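Pyridoxamine 5-phosphate-dependent dehydrase (Escherichia coli, PDB 3B8X) removes the C3'-hydroxyl group from GDP-4-keto-6-deoxy-D-mannose by a pyridoxamine 5'-phosphate-dependent transamination-deoxygenation reaction, a step in the biosynthesis of L-colitose for the O-antigen. Local coordinates at the interface of chains A and B. Residues are numbered along the deposited sequence; one frame, centred on the assembly and turned at random. Chains: chain A/B, Pyridoxamine 5-phosphate-dependent dehydrase.

Contact 1: the interface of chains A and B. Residues chain A 71, 217-218, 244-248; chain B 95, 98-99, 343, 345-346, 349.
A:Pro247, in the loop A:Phe244 to A:Gly248, has the most surface covered by chain B in this patch and lies between two tyrosines. Its CA sits over one face of the B:Tyr95 ring, 3.5 Å from the centroid, in a CH-pi contact, and the backbone N of A:Gly248 lies over the same face nearer the rim. At the other end of the pyrrolidine, A:Pro247 CG reaches CD1 of B:Tyr349 at 3.6 Å, the two side chains crossing at about a right angle. The B:Tyr349 ring also receives the edge of A:Phe71: the planes stand 84° apart, and CE2 of the phenylalanine points at the centre of the tyrosine face. B:Tyr95, on helix 91-99, has CG beside its backbone N (chi1 -54°), and its phenol OH hydrogen-bonds to two main-chain carbonyls, A:Leu246 O at 2.8 Å and A:His217 O at 3.2 Å. The single phenol hydrogen is probably divided between them. One turn on, B:Gln99 NE2 donates to A:Gly248 O at 3.1 Å, from above the carbonyl plane, and water 1 joins that same oxygen to B:Gln99 OE1. B:Val346 CG2 packs 3.6 Å from A:Val245 CA. Chain B thus holds this loop by its proline ring and main-chain carbonyls, and probably steadies its course towards A:Asn250, a residue of the nucleotide-sugar-cofactor adduct pocket, helping to shape the active site across the dimer.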
ATOM      1  N   PHE A  71     -10.092   6.466 -13.399  1.00 13.93           N
ATOM      2  CA  PHE A  71      -9.058   6.689 -14.407  1.00  6.30           C
ATOM      3  C   PHE A  71      -9.207   6.161 -15.810  1.00 14.17           C
ATOM      4  O   PHE A  71      -8.305   6.330 -16.637  1.00 14.94           O
ATOM      5  CB  PHE A  71      -7.672   6.358 -13.843  1.00 14.64           C
ATOM      6  CG  PHE A  71      -7.360   7.124 -12.612  1.00 22.95           C
ATOM      7  CD1 PHE A  71      -7.084   6.476 -11.423  1.00  8.85           C
ATOM      8  CD2 PHE A  71      -7.408   8.506 -12.631  1.00  8.98           C
ATOM      9  CE1 PHE A  71      -6.875   7.238 -10.256  1.00 15.81           C
ATOM     10  CE2 PHE A  71      -7.196   9.258 -11.485  1.00 37.76           C
ATOM     11  CZ  PHE A  71      -6.960   8.637 -10.293  1.00  9.01           C
ATOM     12  N   HIS A 217       3.774   3.166  -8.927  1.00  8.63           N
ATOM     13  CA  HIS A 217       4.148   4.556  -9.103  1.00  1.00           C
ATOM     14  C   HIS A 217       3.429   5.325 -10.174  1.00 10.26           C
ATOM     15  O   HIS A 217       3.825   6.426 -10.427  1.00  8.35           O
ATOM     16  CB  HIS A 217       5.686   4.683  -9.414  1.00  2.09           C
ATOM     17  CG  HIS A 217       6.575   4.002  -8.418  1.00  2.97           C
ATOM     18  ND1 HIS A 217       6.812   4.510  -7.161  1.00 19.26           N
ATOM     19  CD2 HIS A 217       7.317   2.872  -8.511  1.00  6.91           C
ATOM     20  CE1 HIS A 217       7.639   3.708  -6.514  1.00  2.51           C
ATOM     21  NE2 HIS A 217       8.002   2.730  -7.324  1.00 10.01           N
ATOM     22  N   GLY A 218       2.364   4.780 -10.758  1.00  8.41           N
ATOM     23  CA  GLY A 218       1.640   5.460 -11.832  1.00  4.72           C
ATOM     24  C   GLY A 218       2.557   5.557 -13.082  1.00  7.12           C
ATOM     25  O   GLY A 218       2.378   6.440 -13.913  1.00  8.32           O
ATOM     26  N   PHE A 244       5.482   9.114 -15.735  1.00  7.99           N
ATOM     27  CA  PHE A 244       4.329   8.991 -14.827  1.00  9.82           C
ATOM     28  C   PHE A 244       3.044   9.506 -15.485  1.00  5.00           C
ATOM     29  O   PHE A 244       3.009  10.653 -15.930  1.00 16.84           O
ATOM     30  CB  PHE A 244       4.624   9.801 -13.561  1.00 11.00           C
ATOM     31  CG  PHE A 244       5.894   9.372 -12.867  1.00  6.74           C
ATOM     32  CD1 PHE A 244       7.054  10.108 -13.007  1.00  8.96           C
ATOM     33  CD2 PHE A 244       5.984   8.129 -12.260  1.00 10.27           C
ATOM     34  CE1 PHE A 244       8.238   9.698 -12.378  1.00 27.73           C
ATOM     35  CE2 PHE A 244       7.173   7.698 -11.649  1.00 13.53           C
ATOM     36  CZ  PHE A 244       8.279   8.501 -11.676  1.00  9.98           C
ATOM     37  N   VAL A 245       1.994   8.698 -15.474  1.00 10.84           N
ATOM     38  CA  VAL A 245       0.802   9.010 -16.234  1.00  6.85           C
ATOM     39  C   VAL A 245      -0.541   8.958 -15.550  1.00 15.44           C
ATOM     40  O   VAL A 245      -1.530   9.404 -16.119  1.00 15.31           O
ATOM     41  CB  VAL A 245       0.768   8.184 -17.556  1.00 10.05           C
ATOM     42  CG1 VAL A 245       2.013   8.497 -18.400  1.00 14.35           C
ATOM     43  CG2 VAL A 245       0.712   6.655 -17.284  1.00 10.94           C
ATOM     44  N   LEU A 246      -0.565   8.387 -14.351  1.00 13.97           N
ATOM     45  CA  LEU A 246      -1.777   8.317 -13.546  1.00 12.31           C
ATOM     46  C   LEU A 246      -1.376   8.457 -12.075  1.00  4.56           C
ATOM     47  O   LEU A 246      -0.238   8.139 -11.701  1.00 11.57           O
ATOM     48  CB  LEU A 246      -2.574   7.033 -13.808  1.00 11.50           C
ATOM     49  CG  LEU A 246      -3.363   6.875 -15.107  1.00 12.48           C
ATOM     50  CD1 LEU A 246      -3.996   5.484 -15.123  1.00  7.80           C
ATOM     51  CD2 LEU A 246      -4.462   7.974 -15.247  1.00  7.35           C
ATOM     52  N   PRO A 247      -2.254   9.090 -11.292  1.00  9.08           N
ATOM     53  CA  PRO A 247      -2.055   9.284  -9.845  1.00  9.11           C
ATOM     54  C   PRO A 247      -2.314   7.934  -9.161  1.00 14.83           C
ATOM     55  O   PRO A 247      -3.454   7.625  -8.776  1.00 15.50           O
ATOM     56  CB  PRO A 247      -3.231  10.223  -9.432  1.00 15.30           C
ATOM     57  CG  PRO A 247      -3.915  10.653 -10.706  1.00 38.01           C
ATOM     58  CD  PRO A 247      -3.531   9.660 -11.784  1.00 17.34           C
ATOM     59  N   GLY A 248      -1.258   7.164  -8.956  1.00 14.52           N
ATOM     60  CA  GLY A 248      -1.388   5.857  -8.333  1.00  9.22           C
ATOM     61  C   GLY A 248      -0.623   5.757  -7.024  1.00  5.68           C
ATOM     62  O   GLY A 248      -0.571   6.707  -6.247  1.00  8.33           O
TER
ATOM     63  N   TYR B  95       1.210  12.440  -5.510  1.00  7.90           N
ATOM     64  CA  TYR B  95      -0.133  11.836  -5.538  1.00  2.76           C
ATOM     65  C   TYR B  95      -0.956  11.970  -4.267  1.00  5.87           C
ATOM     66  O   TYR B  95      -2.168  12.235  -4.334  1.00 11.14           O
ATOM     67  CB  TYR B  95      -0.107  10.392  -6.049  1.00  3.32           C
ATOM     68  CG  TYR B  95       0.555  10.124  -7.428  1.00 24.61           C
ATOM     69  CD1 TYR B  95       0.521  11.044  -8.485  1.00 13.41           C
ATOM     70  CD2 TYR B  95       1.240   8.937  -7.645  1.00 13.12           C
ATOM     71  CE1 TYR B  95       1.125  10.751  -9.721  1.00 11.89           C
ATOM     72  CE2 TYR B  95       1.821   8.641  -8.856  1.00 24.09           C
ATOM     73  CZ  TYR B  95       1.780   9.549  -9.883  1.00 14.40           C
ATOM     74  OH  TYR B  95       2.330   9.178 -11.097  1.00 18.07           O
ATOM     75  N   GLN B  98      -2.894  15.020  -4.067  1.00 16.09           N
ATOM     76  CA  GLN B  98      -4.136  15.079  -4.833  1.00  9.18           C
ATOM     77  C   GLN B  98      -5.133  14.121  -4.233  1.00 16.69           C
ATOM     78  O   GLN B  98      -6.323  14.333  -4.350  1.00 18.92           O
ATOM     79  CB  GLN B  98      -3.871  14.570  -6.240  1.00  1.37           C
ATOM     80  CG  GLN B  98      -5.088  14.566  -7.175  1.00  9.20           C
ATOM     81  CD  GLN B  98      -5.890  13.262  -7.138  1.00 14.88           C
ATOM     82  OE1 GLN B  98      -5.428  12.219  -6.669  1.00 18.01           O
ATOM     83  NE2 GLN B  98      -7.148  13.352  -7.571  1.00 12.68           N
ATOM     84  N   GLN B  99      -4.639  13.021  -3.681  1.00 13.12           N
ATOM     85  CA  GLN B  99      -5.489  12.009  -3.091  1.00 14.32           C
ATOM     86  C   GLN B  99      -6.202  12.525  -1.863  1.00 17.81           C
ATOM     87  O   GLN B  99      -7.284  12.065  -1.557  1.00 11.76           O
ATOM     88  CB  GLN B  99      -4.713  10.728  -2.862  1.00 13.08           C
ATOM     89  CG  GLN B  99      -4.382  10.113  -4.247  1.00  8.04           C
ATOM     90  CD  GLN B  99      -3.179   9.148  -4.242  1.00  6.32           C
ATOM     91  OE1 GLN B  99      -2.428   9.073  -3.264  1.00  5.28           O
ATOM     92  NE2 GLN B  99      -3.058   8.339  -5.311  1.00  6.76           N
ATOM     93  N   ASN B 343       3.568  16.961 -16.723  1.00 23.80           N
ATOM     94  CA  ASN B 343       2.593  15.878 -16.649  1.00 14.74           C
ATOM     95  C   ASN B 343       1.132  16.294 -16.690  1.00 22.77           C
ATOM     96  O   ASN B 343       0.385  16.202 -15.716  1.00 12.75           O
ATOM     97  CB  ASN B 343       2.893  14.914 -15.484  1.00 21.81           C
ATOM     98  CG  ASN B 343       4.257  14.222 -15.612  1.00 11.74           C
ATOM     99  OD1 ASN B 343       4.478  13.394 -16.499  1.00 16.75           O
ATOM    100  ND2 ASN B 343       5.173  14.516 -14.678  1.00 19.23           N
ATOM    101  N   ASP B 345      -1.175  14.693 -18.105  1.00 10.08           N
ATOM    102  CA  ASP B 345      -2.006  13.509 -17.928  1.00 10.49           C
ATOM    103  C   ASP B 345      -2.448  13.282 -16.494  1.00  8.74           C
ATOM    104  O   ASP B 345      -3.616  12.985 -16.229  1.00 14.05           O
ATOM    105  CB  ASP B 345      -1.271  12.283 -18.450  1.00  4.49           C
ATOM    106  CG  ASP B 345       0.220  12.305 -18.118  1.00 16.70           C
ATOM    107  OD1 ASP B 345       0.696  13.204 -17.378  1.00 16.55           O
ATOM    108  OD2 ASP B 345       0.916  11.437 -18.684  1.00 12.33           O
ATOM    109  N   VAL B 346      -1.501  13.485 -15.580  1.00 15.50           N
ATOM    110  CA  VAL B 346      -1.707  13.325 -14.148  1.00 16.67           C
ATOM    111  C   VAL B 346      -2.265  14.611 -13.534  1.00 16.62           C
ATOM    112  O   VAL B 346      -3.119  14.603 -12.625  1.00 14.02           O
ATOM    113  CB  VAL B 346      -0.305  13.039 -13.515  1.00 24.22           C
ATOM    114  CG1 VAL B 346      -0.274  13.230 -12.030  1.00 16.68           C
ATOM    115  CG2 VAL B 346       0.155  11.666 -13.867  1.00 15.19           C
ATOM    116  N   TYR B 349      -5.891  15.867 -12.766  1.00 20.40           N
ATOM    117  CA  TYR B 349      -6.643  15.409 -11.603  1.00 20.67           C
ATOM    118  C   TYR B 349      -6.325  16.245 -10.370  1.00 16.49           C
ATOM    119  O   TYR B 349      -6.904  16.045  -9.297  1.00 19.00           O
ATOM    120  CB  TYR B 349      -6.365  13.922 -11.339  1.00 23.68           C
ATOM    121  CG  TYR B 349      -6.596  13.035 -12.538  1.00  4.19           C
ATOM    122  CD1 TYR B 349      -5.555  12.549 -13.273  1.00  8.65           C
ATOM    123  CD2 TYR B 349      -7.893  12.657 -12.924  1.00 14.18           C
ATOM    124  CE1 TYR B 349      -5.770  11.707 -14.359  1.00  6.54           C
ATOM    125  CE2 TYR B 349      -8.115  11.825 -14.041  1.00 17.13           C
ATOM    126  CZ  TYR B 349      -7.035  11.353 -14.755  1.00  2.49           C
ATOM    127  OH  TYR B 349      -7.282  10.545 -15.856  1.00  9.51           O
TER
HETATM  128  O   HOH W   1       0.118   7.903  -3.843  1.00  6.36           O
HETATM  129  O   HOH W   2       6.707  11.693 -16.578  1.00 13.28           O
HETATM  130  O   HOH W   3      -5.211   7.851  -6.892  1.00 14.61           O

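Contact 2: the interface of chains A and B. Residues chain A 57, 59-60, 187, 195-196; chain B 31, 217, 250, 252, 254.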
ATOM      1  N   SER A  57      -1.685  -6.354  -0.587  1.00  7.94           N
ATOM      2  CA  SER A  57      -2.621  -6.920   0.359  1.00  2.13           C
ATOM      3  C   SER A  57      -3.993  -6.867  -0.251  1.00  6.15           C
ATOM      4  O   SER A  57      -4.194  -6.235  -1.289  1.00  8.02           O
ATOM      5  CB  SER A  57      -2.632  -6.172   1.688  1.00  3.47           C
ATOM      6  OG  SER A  57      -3.121  -4.843   1.568  1.00  6.10           O
ATOM      7  N   SER A  59      -6.396  -5.403   0.970  1.00  3.65           N
ATOM      8  CA  SER A  59      -6.825  -4.028   1.233  1.00  3.13           C
ATOM      9  C   SER A  59      -6.290  -3.077   0.128  1.00 21.51           C
ATOM     10  O   SER A  59      -7.005  -2.182  -0.329  1.00 10.05           O
ATOM     11  CB  SER A  59      -6.296  -3.544   2.604  1.00 10.99           C
ATOM     12  OG  SER A  59      -6.854  -4.232   3.729  1.00  5.96           O
ATOM     13  N   THR A  60      -5.047  -3.227  -0.329  1.00  7.31           N
ATOM     14  CA  THR A  60      -4.627  -2.370  -1.441  1.00  1.71           C
ATOM     15  C   THR A  60      -5.269  -2.888  -2.720  1.00 12.55           C
ATOM     16  O   THR A  60      -5.403  -2.143  -3.652  1.00  9.07           O
ATOM     17  CB  THR A  60      -3.150  -2.289  -1.610  1.00  3.51           C
ATOM     18  OG1 THR A  60      -2.627  -3.604  -1.630  1.00  5.92           O
ATOM     19  CG2 THR A  60      -2.501  -1.566  -0.453  1.00  1.66           C
ATOM     20  N   PHE A 187      -3.607 -13.026   2.857  1.00  5.12           N
ATOM     21  CA  PHE A 187      -3.017 -12.796   4.183  1.00  8.96           C
ATOM     22  C   PHE A 187      -2.898 -14.144   4.890  1.00 12.56           C
ATOM     23  O   PHE A 187      -3.619 -15.085   4.560  1.00  7.42           O
ATOM     24  CB  PHE A 187      -3.924 -11.892   5.035  1.00  8.43           C
ATOM     25  CG  PHE A 187      -3.391 -11.664   6.433  1.00 11.96           C
ATOM     26  CD1 PHE A 187      -2.191 -11.020   6.629  1.00  9.49           C
ATOM     27  CD2 PHE A 187      -4.080 -12.129   7.540  1.00 18.80           C
ATOM     28  CE1 PHE A 187      -1.634 -10.906   7.890  1.00 19.31           C
ATOM     29  CE2 PHE A 187      -3.546 -11.993   8.797  1.00  9.62           C
ATOM     30  CZ  PHE A 187      -2.319 -11.386   8.977  1.00 17.30           C
ATOM     31  N   MET A 195       2.214 -14.448   3.096  1.00  4.05           N
ATOM     32  CA  MET A 195       2.680 -13.551   4.164  1.00 14.40           C
ATOM     33  C   MET A 195       1.656 -12.406   4.171  1.00  8.37           C
ATOM     34  O   MET A 195       0.817 -12.306   5.079  1.00 14.14           O
ATOM     35  CB  MET A 195       4.135 -13.108   3.988  1.00  8.45           C
ATOM     36  CG  MET A 195       5.112 -14.336   3.884  1.00  5.01           C
ATOM     37  SD  MET A 195       6.877 -13.922   3.916  1.00 10.57           S
ATOM     38  CE  MET A 195       7.266 -13.271   2.308  1.00  5.99           C
ATOM     39  N   GLU A 196       1.684 -11.591   3.121  1.00  8.57           N
ATOM     40  CA  GLU A 196       0.623 -10.603   2.906  1.00  7.61           C
ATOM     41  C   GLU A 196       0.450 -10.710   1.415  1.00 11.28           C
ATOM     42  O   GLU A 196       1.345 -11.212   0.720  1.00  6.60           O
ATOM     43  CB  GLU A 196       0.997  -9.168   3.268  1.00  8.53           C
ATOM     44  CG  GLU A 196       1.191  -9.037   4.757  1.00  8.47           C
ATOM     45  CD  GLU A 196       0.224  -8.103   5.415  1.00 28.41           C
ATOM     46  OE1 GLU A 196      -0.907  -7.936   4.915  1.00  6.88           O
ATOM     47  OE2 GLU A 196       0.614  -7.545   6.453  1.00 23.18           O
TER
ATOM     48  N   THR B  31       3.985 -12.093   9.608  1.00 26.16           N
ATOM     49  CA  THR B  31       3.257 -10.849   9.626  1.00 16.82           C
ATOM     50  C   THR B  31       3.970  -9.911  10.533  1.00 23.43           C
ATOM     51  O   THR B  31       4.504 -10.335  11.547  1.00 10.81           O
ATOM     52  CB  THR B  31       1.853 -11.049  10.202  1.00 16.94           C
ATOM     53  OG1 THR B  31       1.138 -11.915   9.316  1.00 23.72           O
ATOM     54  CG2 THR B  31       1.141  -9.710  10.300  1.00 23.06           C
ATOM     55  N   HIS B 217      -5.462  -1.171   8.824  1.00  7.17           N
ATOM     56  CA  HIS B 217      -6.909  -1.277   8.869  1.00 10.18           C
ATOM     57  C   HIS B 217      -7.698  -0.237   9.623  1.00 11.15           C
ATOM     58  O   HIS B 217      -8.928  -0.331   9.642  1.00 11.72           O
ATOM     59  CB  HIS B 217      -7.311  -2.665   9.392  1.00  6.40           C
ATOM     60  CG  HIS B 217      -6.620  -3.792   8.695  1.00 13.31           C
ATOM     61  ND1 HIS B 217      -6.943  -4.159   7.402  1.00 10.83           N
ATOM     62  CD2 HIS B 217      -5.655  -4.655   9.112  1.00  6.28           C
ATOM     63  CE1 HIS B 217      -6.215  -5.208   7.061  1.00  6.08           C
ATOM     64  NE2 HIS B 217      -5.419  -5.526   8.073  1.00  9.45           N
ATOM     65  N   ASN B 250      -4.129  -0.893   4.676  1.00  7.49           N
ATOM     66  CA  ASN B 250      -3.267  -1.942   5.189  1.00  9.12           C
ATOM     67  C   ASN B 250      -1.996  -1.718   4.350  1.00 18.94           C
ATOM     68  O   ASN B 250      -1.962  -2.063   3.152  1.00  5.29           O
ATOM     69  CB  ASN B 250      -3.761  -3.352   4.923  1.00  1.00           C
ATOM     70  CG  ASN B 250      -2.664  -4.401   5.149  1.00 13.65           C
ATOM     71  OD1 ASN B 250      -1.515  -4.045   5.432  1.00  8.83           O
ATOM     72  ND2 ASN B 250      -3.004  -5.701   5.002  1.00  3.39           N
ATOM     73  N   ARG B 252       1.132  -2.476   5.918  1.00  1.80           N
ATOM     74  CA  ARG B 252       2.090  -3.051   6.817  1.00  6.66           C
ATOM     75  C   ARG B 252       3.273  -3.616   6.014  1.00 15.27           C
ATOM     76  O   ARG B 252       3.095  -4.033   4.866  1.00 13.85           O
ATOM     77  CB  ARG B 252       1.403  -4.202   7.573  1.00  1.00           C
ATOM     78  CG  ARG B 252       0.344  -3.786   8.566  1.00  4.41           C
ATOM     79  CD  ARG B 252      -0.121  -5.019   9.303  1.00  8.01           C
ATOM     80  NE  ARG B 252      -0.735  -6.048   8.466  1.00 18.43           N
ATOM     81  CZ  ARG B 252      -1.726  -6.837   8.873  1.00 28.72           C
ATOM     82  NH1 ARG B 252      -2.197  -6.725  10.114  1.00 20.44           N
ATOM     83  NH2 ARG B 252      -2.242  -7.747   8.047  1.00 15.66           N
ATOM     84  N   LEU B 254       6.493  -6.451   5.764  1.00 10.66           N
ATOM     85  CA  LEU B 254       6.603  -7.860   6.161  1.00  6.32           C
ATOM     86  C   LEU B 254       7.586  -8.010   7.310  1.00 18.66           C
ATOM     87  O   LEU B 254       8.517  -7.214   7.439  1.00  9.88           O
ATOM     88  CB  LEU B 254       7.075  -8.696   4.984  1.00 10.82           C
ATOM     89  CG  LEU B 254       5.991  -8.803   3.901  1.00 20.92           C
ATOM     90  CD1 LEU B 254       6.517  -9.560   2.716  1.00 16.20           C
ATOM     91  CD2 LEU B 254       4.748  -9.431   4.473  1.00 16.03           C
TER
HETATM   92  O   HOH W   4      -0.428  -3.525   1.696  1.00  9.97           O
HETATM   93  O   HOH W   5       1.728 -13.671   7.468  1.00 22.13           O
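Charge dominates the middle of this patch, where the carboxylate of A:Glu196 enters between B:Asn250 and B:Arg252. B:Arg252 NE forms a salt bridge with A:Glu196 OE2 at 2.8 Å, meeting its syn lone pair, although the carboxylate and guanidinium planes are turned 64° apart. NH2 adds weak bonds to both oxygens. OE1, again through its syn lone pair, takes a nearly straight hydrogen bond from B:Asn250 ND2 (3.1 Å, 167° at H), the two side chains meeting tip to tip. The other end of that amide is held by its own chain: B:Asn250 OD1 accepts the backbone N of B:Arg252 at 3.1 Å, which fixes the amide flip so that the NH2 faces the glutamate. Gathering these donors would be expected to keep A:Glu196 ionised. B:Arg252 is bent at chi3 (-62°), and B:His217 NE2 lies over one guanidinium face, with B:Thr31 CG2 over the other.

Two waters extend the polar contact: water 4 links A:Ser57 OG to B:Asn250 O, and water 5 links A:Met195 O to B:Thr31 OG1. B:Thr31, B:His217 and B:Asn250 also belong to an adduct pocket, so this patch borders an active site.

Apolar packing flanks the charged centre. B:Leu254 CD2 lies 3.6 Å from A:Glu196 CG and also meets A:Met195 CB, and A:Ser59 CB touches B:Asn250 CB at 3.4 Å.

Contact 3: the interface of chains A and B. Residues chain A 318, 322, 332-334, 368-369; chain B 238.
B:Phe238, on the short helix 237-241, is surrounded by side chains and main chain of chain A, with 142 Å² of its surface hidden. From CB the side chain sets out with CG anti to the backbone N (chi1 -163°), and chi2 of 90° turns the ring across that direction. Along one edge, B:Phe238 CD1 comes to the methyls of A:Val322 on helix 318-327, CG2 at 3.9 Å and CG1 slightly farther. Next, B:Phe238 CE1 touches A:Val322 CG2 at 3.7 Å, reaches the peptide joining A:Arg333 to A:Pro334 and has A:Cys332 SG at 4.0 Å. On the other edge B:Phe238 CE2 stands over the centre of the guanidinium, 3.6 Å from A:Arg318 CZ, with the two planes 43° apart. The tip, B:Phe238 CZ, meets A:Pro334 CA at 3.5 Å and A:Leu369 CB at 3.7 Å; A:Pro334 CG, farther back, covers the rim of one ring face.

No polar atom of one chain bonds to the other, so the contact rests on van der Waals packing, including the ring edge against the guanidinium face; the two-fold axis repeats it with chains exchanged. The chain A surface is braced from within: A:Arg318, bent at chi2 and chi3, places NH1 on an in-plane lone pair of A:Gly368 O, at 2.7 Å.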
ATOM      1  N   ARG A 318     -24.428 -13.440  24.465  1.00 23.02           N
ATOM      2  CA  ARG A 318     -23.210 -13.581  23.681  1.00 15.72           C
ATOM      3  C   ARG A 318     -21.913 -13.522  24.489  1.00 32.71           C
ATOM      4  O   ARG A 318     -20.960 -14.260  24.229  1.00 34.41           O
ATOM      5  CB  ARG A 318     -23.230 -12.550  22.551  1.00 46.46           C
ATOM      6  CG  ARG A 318     -22.469 -12.939  21.310  1.00 28.00           C
ATOM      7  CD  ARG A 318     -21.071 -12.375  21.413  1.00 12.96           C
ATOM      8  NE  ARG A 318     -21.040 -10.914  21.505  1.00 13.83           N
ATOM      9  CZ  ARG A 318     -21.285 -10.071  20.504  1.00 29.20           C
ATOM     10  NH1 ARG A 318     -21.636 -10.523  19.309  1.00 26.73           N
ATOM     11  NH2 ARG A 318     -21.172  -8.760  20.693  1.00 23.39           N
ATOM     12  N   VAL A 322     -18.959 -16.319  24.549  1.00 13.30           N
ATOM     13  CA  VAL A 322     -17.583 -16.036  24.286  1.00 14.69           C
ATOM     14  C   VAL A 322     -16.707 -16.580  25.414  1.00 31.31           C
ATOM     15  O   VAL A 322     -15.770 -17.335  25.159  1.00 23.66           O
ATOM     16  CB  VAL A 322     -17.433 -14.550  24.020  1.00 23.46           C
ATOM     17  CG1 VAL A 322     -15.985 -14.095  24.121  1.00 17.72           C
ATOM     18  CG2 VAL A 322     -18.068 -14.233  22.684  1.00 20.18           C
ATOM     19  N   CYS A 332     -12.170 -17.255  19.138  1.00 16.89           N
ATOM     20  CA  CYS A 332     -13.326 -16.739  18.416  1.00 13.19           C
ATOM     21  C   CYS A 332     -13.176 -15.278  18.029  1.00 51.77           C
ATOM     22  O   CYS A 332     -12.206 -14.621  18.416  1.00 26.72           O
ATOM     23  CB  CYS A 332     -14.635 -17.051  19.103  1.00 12.99           C
ATOM     24  SG  CYS A 332     -14.850 -16.011  20.549  1.00 24.88           S
ATOM     25  N   ARG A 333     -14.095 -14.792  17.203  1.00 25.65           N
ATOM     26  CA  ARG A 333     -14.035 -13.417  16.729  1.00 23.41           C
ATOM     27  C   ARG A 333     -15.449 -12.890  16.522  1.00 24.63           C
ATOM     28  O   ARG A 333     -16.353 -13.698  16.353  1.00 13.70           O
ATOM     29  CB  ARG A 333     -13.412 -13.452  15.341  1.00 17.51           C
ATOM     30  CG  ARG A 333     -11.971 -13.866  15.323  1.00 38.53           C
ATOM     31  CD  ARG A 333     -11.281 -13.407  14.056  1.00 99.89           C
ATOM     32  NE  ARG A 333     -10.322 -12.336  14.326  1.00 99.89           N
ATOM     33  CZ  ARG A 333      -9.308 -12.394  15.195  1.00 18.32           C
ATOM     34  NH1 ARG A 333      -9.079 -13.469  15.945  1.00 72.36           N
ATOM     35  NH2 ARG A 333      -8.530 -11.336  15.353  1.00 99.89           N
ATOM     36  N   PRO A 334     -15.629 -11.563  16.473  1.00  9.24           N
ATOM     37  CA  PRO A 334     -16.924 -11.026  16.075  1.00 20.92           C
ATOM     38  C   PRO A 334     -17.007 -11.356  14.570  1.00 28.69           C
ATOM     39  O   PRO A 334     -16.009 -11.683  13.928  1.00 18.11           O
ATOM     40  CB  PRO A 334     -16.747  -9.497  16.196  1.00 16.62           C
ATOM     41  CG  PRO A 334     -15.469  -9.253  16.885  1.00 13.72           C
ATOM     42  CD  PRO A 334     -14.652 -10.511  16.822  1.00 13.78           C
ATOM     43  N   GLY A 368     -23.838 -12.465  17.221  1.00 16.04           N
ATOM     44  CA  GLY A 368     -23.001 -13.321  16.381  1.00 11.73           C
ATOM     45  C   GLY A 368     -21.517 -13.220  16.688  1.00  7.17           C
ATOM     46  O   GLY A 368     -21.053 -12.324  17.402  1.00 19.18           O
ATOM     47  N   LEU A 369     -20.780 -14.229  16.232  1.00 26.57           N
ATOM     48  CA  LEU A 369     -19.325 -14.296  16.447  1.00 22.29           C
ATOM     49  C   LEU A 369     -18.908 -15.426  15.533  1.00 37.59           C
ATOM     50  O   LEU A 369     -19.778 -16.075  14.990  1.00  8.64           O
ATOM     51  CB  LEU A 369     -19.002 -14.680  17.903  1.00 11.27           C
ATOM     52  CG  LEU A 369     -19.324 -16.078  18.473  1.00 16.53           C
ATOM     53  CD1 LEU A 369     -20.783 -16.415  18.639  1.00 22.77           C
ATOM     54  CD2 LEU A 369     -18.565 -17.221  17.838  1.00 49.00           C
TER
ATOM     55  N   PHE B 238     -12.687  -8.923  22.742  1.00 24.92           N
ATOM     56  CA  PHE B 238     -13.715  -9.128  21.734  1.00 25.56           C
ATOM     57  C   PHE B 238     -14.154  -7.758  21.215  1.00 36.58           C
ATOM     58  O   PHE B 238     -14.548  -7.638  20.061  1.00 28.21           O
ATOM     59  CB  PHE B 238     -14.928  -9.866  22.319  1.00 11.87           C
ATOM     60  CG  PHE B 238     -15.833 -10.472  21.288  1.00 19.01           C
ATOM     61  CD1 PHE B 238     -15.615 -11.781  20.834  1.00  9.51           C
ATOM     62  CD2 PHE B 238     -16.922  -9.759  20.798  1.00 10.53           C
ATOM     63  CE1 PHE B 238     -16.487 -12.374  19.912  1.00 23.74           C
ATOM     64  CE2 PHE B 238     -17.806 -10.340  19.850  1.00 14.97           C
ATOM     65  CZ  PHE B 238     -17.588 -11.659  19.425  1.00 15.76           C
TER

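The C-alpha centres of contact 2 lie about 23 Å from those of both contact 1 and contact 3, which are about 42 Å apart, so contact 2 occupies the middle of the three. Contacts 1 and 2 share His217, from chain A in one and chain B in the other; likewise, 244-248 of chain A serves contact 1 and 250-254 of chain B contact 2. Contact 3 rests B:Phe238 of helix 237-241, just ahead of that stretch, on A:Pro334 and helix 318-327. Two-fold symmetry repeats each contact, and because pocket residues lie at contact 2, both active sites probably depend on the dimer.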